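PDB 1IBV: histidine decarboxylase alpha chain from Lactobacillus sp. 30A, which catalyses, together with its beta chain, the pyruvoyl-dependent removal of the alpha-carboxylate of histidine to give histamine and carbon dioxide. Local coordinates for residues E29-W32 against E36-I39; G119-E122 against E128-E131; P210-L213 against G217-S220. All coordinates share one frame; numbering follows the deposited sequence.

How the contacts relate
The three contacts follow one another along the chain, and none touches another. Contacts 1 and 2 belong to the same mixed sheet: contact 1 pairs strand 27-30, outermost on one side within this chain, with strand 36-41, while contact 2 leaves from strand 113-121 at the other margin. Helix 126-151 supplies one side of contact 2 and touches side chains of contact 1; their centres are about 25 Å apart. Contact 3 closes helix 209-216 on the far side of the chain's centre from contact 2, about 35 Å from it and about 34 Å from contact 1, centre to centre. The bound histidine methyl ester, a substrate analogue, lies about 13 Å from the side chain of L37, too far for L37 to touch it.

Contact 1 (E29-W32 against E36-I39); sequences ETQW and ELPI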
# COMPACT_ATOMS: atom_id res chain seq x y z
N GLU B 29 -46.85 -4.40 -1.69
CA GLU B 29 -46.78 -4.74 -3.11
C GLU B 29 -46.32 -6.19 -3.22
O GLU B 29 -45.39 -6.61 -2.53
CB GLU B 29 -45.77 -3.83 -3.81
CG GLU B 29 -45.68 -4.01 -5.33
CD GLU B 29 -46.88 -3.44 -6.08
OE1 GLU B 29 -47.30 -4.08 -7.08
OE2 GLU B 29 -47.38 -2.36 -5.69
N THR B 30 -47.00 -6.96 -4.06
CA THR B 30 -46.67 -8.36 -4.23
C THR B 30 -45.39 -8.58 -5.03
O THR B 30 -45.18 -7.95 -6.07
CB THR B 30 -47.83 -9.09 -4.91
OG1 THR B 30 -49.06 -8.70 -4.27
CG2 THR B 30 -47.65 -10.60 -4.82
N GLN B 31 -44.54 -9.48 -4.55
CA GLN B 31 -43.28 -9.76 -5.22
C GLN B 31 -43.35 -11.08 -5.99
O GLN B 31 -44.25 -11.88 -5.76
CB GLN B 31 -42.14 -9.81 -4.20
CG GLN B 31 -41.94 -8.51 -3.44
CD GLN B 31 -40.82 -8.59 -2.43
OE1 GLN B 31 -39.69 -8.19 -2.72
NE2 GLN B 31 -41.12 -9.14 -1.25
N TRP B 32 -42.35 -11.32 -6.84
CA TRP B 32 -42.29 -12.53 -7.65
C TRP B 32 -42.40 -13.83 -6.86
O TRP B 32 -42.89 -14.83 -7.38
CB TRP B 32 -41.01 -12.56 -8.48
CG TRP B 32 -39.77 -12.78 -7.68
CD1 TRP B 32 -39.04 -11.84 -7.02
CD2 TRP B 32 -39.12 -14.04 -7.43
NE1 TRP B 32 -37.98 -12.42 -6.37
CE2 TRP B 32 -38.00 -13.77 -6.61
CE3 TRP B 32 -39.37 -15.36 -7.82
CZ2 TRP B 32 -37.14 -14.78 -6.16
CZ3 TRP B 32 -38.51 -16.37 -7.38
CH2 TRP B 32 -37.41 -16.07 -6.56
N GLU B 36 -45.38 -10.38 0.38
CA GLU B 36 -45.87 -9.02 0.31
C GLU B 36 -44.83 -8.06 0.85
O GLU B 36 -44.49 -8.11 2.04
CB GLU B 36 -47.17 -8.89 1.11
CG GLU B 36 -48.36 -9.60 0.47
CD GLU B 36 -48.72 -9.05 -0.91
OE1 GLU B 36 -48.80 -9.85 -1.87
OE2 GLU B 36 -48.94 -7.82 -1.03
N LEU B 37 -44.34 -7.16 -0.02
CA LEU B 37 -43.32 -6.18 0.35
C LEU B 37 -43.89 -4.92 0.97
O LEU B 37 -44.53 -4.13 0.29
CB LEU B 37 -42.50 -5.80 -0.89
CG LEU B 37 -41.50 -4.65 -0.78
CD1 LEU B 37 -40.48 -4.96 0.29
CD2 LEU B 37 -40.81 -4.42 -2.12
N PRO B 38 -43.69 -4.72 2.28
CA PRO B 38 -44.21 -3.52 2.96
C PRO B 38 -43.58 -2.21 2.45
O PRO B 38 -42.36 -2.13 2.27
CB PRO B 38 -43.87 -3.79 4.42
CG PRO B 38 -42.66 -4.68 4.35
CD PRO B 38 -43.02 -5.62 3.24
N ILE B 39 -44.41 -1.21 2.22
CA ILE B 39 -43.96 0.10 1.73
C ILE B 39 -44.07 1.15 2.82
O ILE B 39 -45.15 1.36 3.37
CB ILE B 39 -44.77 0.56 0.51
CG1 ILE B 39 -44.74 -0.51 -0.59
CG2 ILE B 39 -44.23 1.87 -0.01
CD1 ILE B 39 -43.35 -0.85 -1.09
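With CG beside its backbone N (chi1 -70°) and the chain bent again about CB-CG (chi2 -62°), E36 curls back across the neighbouring strand, and T30, whose OG1 also lies beside its backbone N (chi1 -46°), meets it there. The threonine hydroxyl gives its proton to E36, T30 OG1 to E36 OE1 2.7 Å, on the carboxylate's syn lone pair. A short beta-branched residue suits a strand and puts a hydroxyl within reach of the cross-strand glutamate, which is long enough to bend back to two hydroxyls: E36 OE2 accepts from T28 OG1, so the two threonines probably fix the rotation of the carboxylate.

Between the strands of this antiparallel hairpin, E29 and L37 form a hydrogen-bonded pair, E29 N to L37 O 3.1 Å and L37 N to E29 O 2.8 Å; T30 and E36 are the non-hydrogen-bonded pair. Glutamine suits the strand end, laying amide carbon against leucine, Q31 CD to L37 CB 3.6 Å, while its OE1 accepts from F155 N. Leucine suits the buried face, where L37 packs on F155 of strand 155-166; E29 turns to helix 126-151, touching A141 and A145 and forming a salt bridge with K142.

Contact 2 (G119-E122 against E128-E131); sequences GVWE and ELLE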
# COMPACT_ATOMS: atom_id res chain seq x y z
N GLY B 119 -41.02 14.32 -11.96
CA GLY B 119 -41.97 14.74 -12.97
C GLY B 119 -42.48 16.15 -12.76
O GLY B 119 -42.13 16.80 -11.77
N VAL B 120 -43.29 16.62 -13.71
CA VAL B 120 -43.87 17.96 -13.66
C VAL B 120 -45.35 17.89 -13.27
O VAL B 120 -46.05 16.93 -13.61
CB VAL B 120 -43.79 18.68 -15.01
CG1 VAL B 120 -44.19 20.14 -14.83
CG2 VAL B 120 -42.39 18.58 -15.58
N TRP B 121 -45.80 18.93 -12.57
CA TRP B 121 -47.18 19.02 -12.13
C TRP B 121 -47.85 20.10 -12.95
O TRP B 121 -47.39 21.26 -12.99
CB TRP B 121 -47.24 19.38 -10.64
CG TRP B 121 -48.61 19.23 -10.05
CD1 TRP B 121 -49.25 20.11 -9.23
CD2 TRP B 121 -49.49 18.10 -10.20
NE1 TRP B 121 -50.47 19.60 -8.85
CE2 TRP B 121 -50.65 18.38 -9.44
CE3 TRP B 121 -49.42 16.89 -10.92
CZ2 TRP B 121 -51.73 17.49 -9.36
CZ3 TRP B 121 -50.49 16.01 -10.84
CH2 TRP B 121 -51.63 16.31 -10.06
N GLU B 122 -48.96 19.74 -13.59
CA GLU B 122 -49.68 20.65 -14.46
C GLU B 122 -50.83 21.47 -13.83
O GLU B 122 -51.25 22.48 -14.42
CB GLU B 122 -50.18 19.89 -15.69
CG GLU B 122 -49.13 18.96 -16.35
CD GLU B 122 -47.95 19.69 -17.02
OE1 GLU B 122 -47.88 20.94 -16.99
OE2 GLU B 122 -47.07 18.99 -17.58
N GLU B 128 -53.68 19.23 -4.31
CA GLU B 128 -53.99 18.17 -5.27
C GLU B 128 -52.70 17.40 -5.63
O GLU B 128 -52.75 16.20 -5.92
CB GLU B 128 -54.64 18.77 -6.52
CG GLU B 128 -54.60 17.88 -7.75
CD GLU B 128 -55.25 16.51 -7.54
OE1 GLU B 128 -56.45 16.49 -7.16
OE2 GLU B 128 -54.56 15.47 -7.76
N LEU B 129 -51.56 18.08 -5.56
CA LEU B 129 -50.28 17.45 -5.86
C LEU B 129 -50.03 16.31 -4.87
O LEU B 129 -49.79 15.16 -5.28
CB LEU B 129 -49.14 18.47 -5.77
CG LEU B 129 -47.70 17.95 -5.89
CD1 LEU B 129 -47.49 17.15 -7.18
CD2 LEU B 129 -46.75 19.12 -5.84
N LEU B 130 -50.15 16.62 -3.59
CA LEU B 130 -49.93 15.63 -2.54
C LEU B 130 -50.68 14.34 -2.83
O LEU B 130 -50.14 13.26 -2.63
CB LEU B 130 -50.34 16.19 -1.18
CG LEU B 130 -49.78 17.57 -0.79
CD1 LEU B 130 -50.05 17.83 0.71
CD2 LEU B 130 -48.28 17.65 -1.07
N GLU B 131 -51.89 14.44 -3.36
CA GLU B 131 -52.66 13.24 -3.67
C GLU B 131 -51.91 12.41 -4.70
O GLU B 131 -51.69 11.22 -4.50
CB GLU B 131 -54.04 13.59 -4.23
CG GLU B 131 -55.06 14.03 -3.17
CD GLU B 131 -56.48 14.11 -3.74
OE1 GLU B 131 -57.06 15.23 -3.75
OE2 GLU B 131 -57.02 13.06 -4.17
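A strand and the helix that follows it meet here: W121, at the end of strand 113-121, packs against the first turn of helix 126-151 after a short connection. The indole projects towards the helix, with CG anti to the backbone N (chi1 -168°), and L129 lies over one of its faces. Leucine CD1 sits 3.8 Å from the centroid of the five-membered ring of W121, only 14° off the normal, a CH-pi contact. L129 CB reaches the nitrogen end of the ring, 3.5 Å from W121 NE1.

E128 meets the ring plane at the benzo edge with its aliphatic part, E128 CG to W121 CZ2 3.3 Å. Its carboxylate is nearly coplanar with the indole, the planes 28° apart, though lattice contacts may influence that position. Y132 of the same helix brings its ring to the indole, and M166 of strand 155-166 touches it.

A broad, flat indole suits a strand end facing a helix, since it can meet L129 with a face and E128 with an edge; the glutamate's methylene suits that edge while its charged end stays near the surface. The attraction is therefore chiefly dispersion, and the electropositive edge probably tolerates the carboxylate.

Contact 3 (P210-L213 against G217-S220); sequences PEWL and GYKS
L213 O receives two amides from the chain that leaves the helix, a nearly straight bond from Y218 N (2.9 Å, 165° at the hydrogen) and a weak, bent one from G217 N (2.8 Å).

Beyond the backbone bonds, Y218 turns the CD2-CE2 edge of its ring toward the W212 indole. The planes stand at 74° in an offset edge-to-face pair, the centroids of the tyrosine and the indole's six-membered ring 5.4 Å apart, and Y218 CE2 comes to 3.7 Å from W212 CH2. The buried tryptophan, its CG anti to the backbone N (chi1 -178°), offers a large apolar ring and an N-H satisfied by S188 O; the partly exposed tyrosine gives it an edge of ring C-H groups.

The helix ends in a Schellman motif, with G217 as the C-prime residue: its phi is positive, and a CB there would press on the preceding carbonyl, so glycine fits. Y218 N to L213 O is the motif's long bond, and G217 N, only weakly bonded to L213 O, is placed for E214 O.

L213, whose branched carbons suit a buried position, lies alongside the departing chain, its CG near K219 O and its CD2 3.8 Å from S220 CB. S220 OG bonds E51 OE2 of helix 43-53.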
# COMPACT_ATOMS: atom_id res chain seq x y z
N PRO B 210 -30.10 9.38 17.90
CA PRO B 210 -30.10 10.21 19.11
C PRO B 210 -28.81 10.03 19.91
O PRO B 210 -28.22 11.02 20.36
CB PRO B 210 -31.30 9.68 19.88
CG PRO B 210 -32.22 9.23 18.79
CD PRO B 210 -31.28 8.50 17.89
N GLU B 211 -28.39 8.78 20.10
CA GLU B 211 -27.18 8.45 20.85
C GLU B 211 -25.97 9.15 20.25
O GLU B 211 -25.13 9.71 20.98
CB GLU B 211 -26.92 6.95 20.85
CG GLU B 211 -27.98 6.13 21.58
CD GLU B 211 -27.67 4.64 21.59
OE1 GLU B 211 -28.29 3.91 22.38
OE2 GLU B 211 -26.80 4.20 20.81
N TRP B 212 -25.91 9.15 18.92
CA TRP B 212 -24.83 9.79 18.17
C TRP B 212 -24.92 11.30 18.40
O TRP B 212 -23.95 11.93 18.84
CB TRP B 212 -24.98 9.48 16.67
CG TRP B 212 -23.88 10.06 15.83
CD1 TRP B 212 -22.58 9.64 15.78
CD2 TRP B 212 -23.98 11.16 14.94
NE1 TRP B 212 -21.87 10.42 14.91
CE2 TRP B 212 -22.70 11.37 14.39
CE3 TRP B 212 -25.02 12.01 14.55
CZ2 TRP B 212 -22.44 12.38 13.47
CZ3 TRP B 212 -24.76 13.02 13.64
CH2 TRP B 212 -23.48 13.19 13.11
N LEU B 213 -26.11 11.85 18.18
CA LEU B 213 -26.35 13.27 18.35
C LEU B 213 -25.83 13.72 19.69
O LEU B 213 -24.96 14.58 19.78
CB LEU B 213 -27.84 13.57 18.23
CG LEU B 213 -28.39 14.26 16.98
CD1 LEU B 213 -27.64 13.89 15.73
CD2 LEU B 213 -29.84 13.89 16.84
N GLY B 217 -22.76 16.02 20.69
CA GLY B 217 -23.11 17.34 21.18
C GLY B 217 -23.84 18.12 20.10
O GLY B 217 -23.77 19.35 20.02
N TYR B 218 -24.54 17.37 19.26
CA TYR B 218 -25.31 17.95 18.17
C TYR B 218 -26.77 18.01 18.57
O TYR B 218 -27.27 17.10 19.23
CB TYR B 218 -25.17 17.09 16.91
CG TYR B 218 -23.81 17.15 16.26
CD1 TYR B 218 -22.91 18.17 16.58
CD2 TYR B 218 -23.43 16.21 15.31
CE1 TYR B 218 -21.67 18.24 15.97
CE2 TYR B 218 -22.19 16.27 14.70
CZ TYR B 218 -21.32 17.29 15.03
OH TYR B 218 -20.09 17.38 14.44
N LYS B 219 -27.45 19.10 18.20
CA LYS B 219 -28.87 19.24 18.48
C LYS B 219 -29.53 18.42 17.39
O LYS B 219 -28.88 18.07 16.40
CB LYS B 219 -29.33 20.70 18.38
CG LYS B 219 -28.22 21.74 18.36
CD LYS B 219 -27.61 21.90 16.95
CE LYS B 219 -26.21 22.53 17.02
NZ LYS B 219 -25.27 21.68 17.82
N SER B 220 -30.80 18.08 17.55
CA SER B 220 -31.49 17.31 16.53
C SER B 220 -32.11 18.25 15.50
O SER B 220 -32.98 19.06 15.82
CB SER B 220 -32.59 16.43 17.14
OG SER B 220 -33.20 15.61 16.16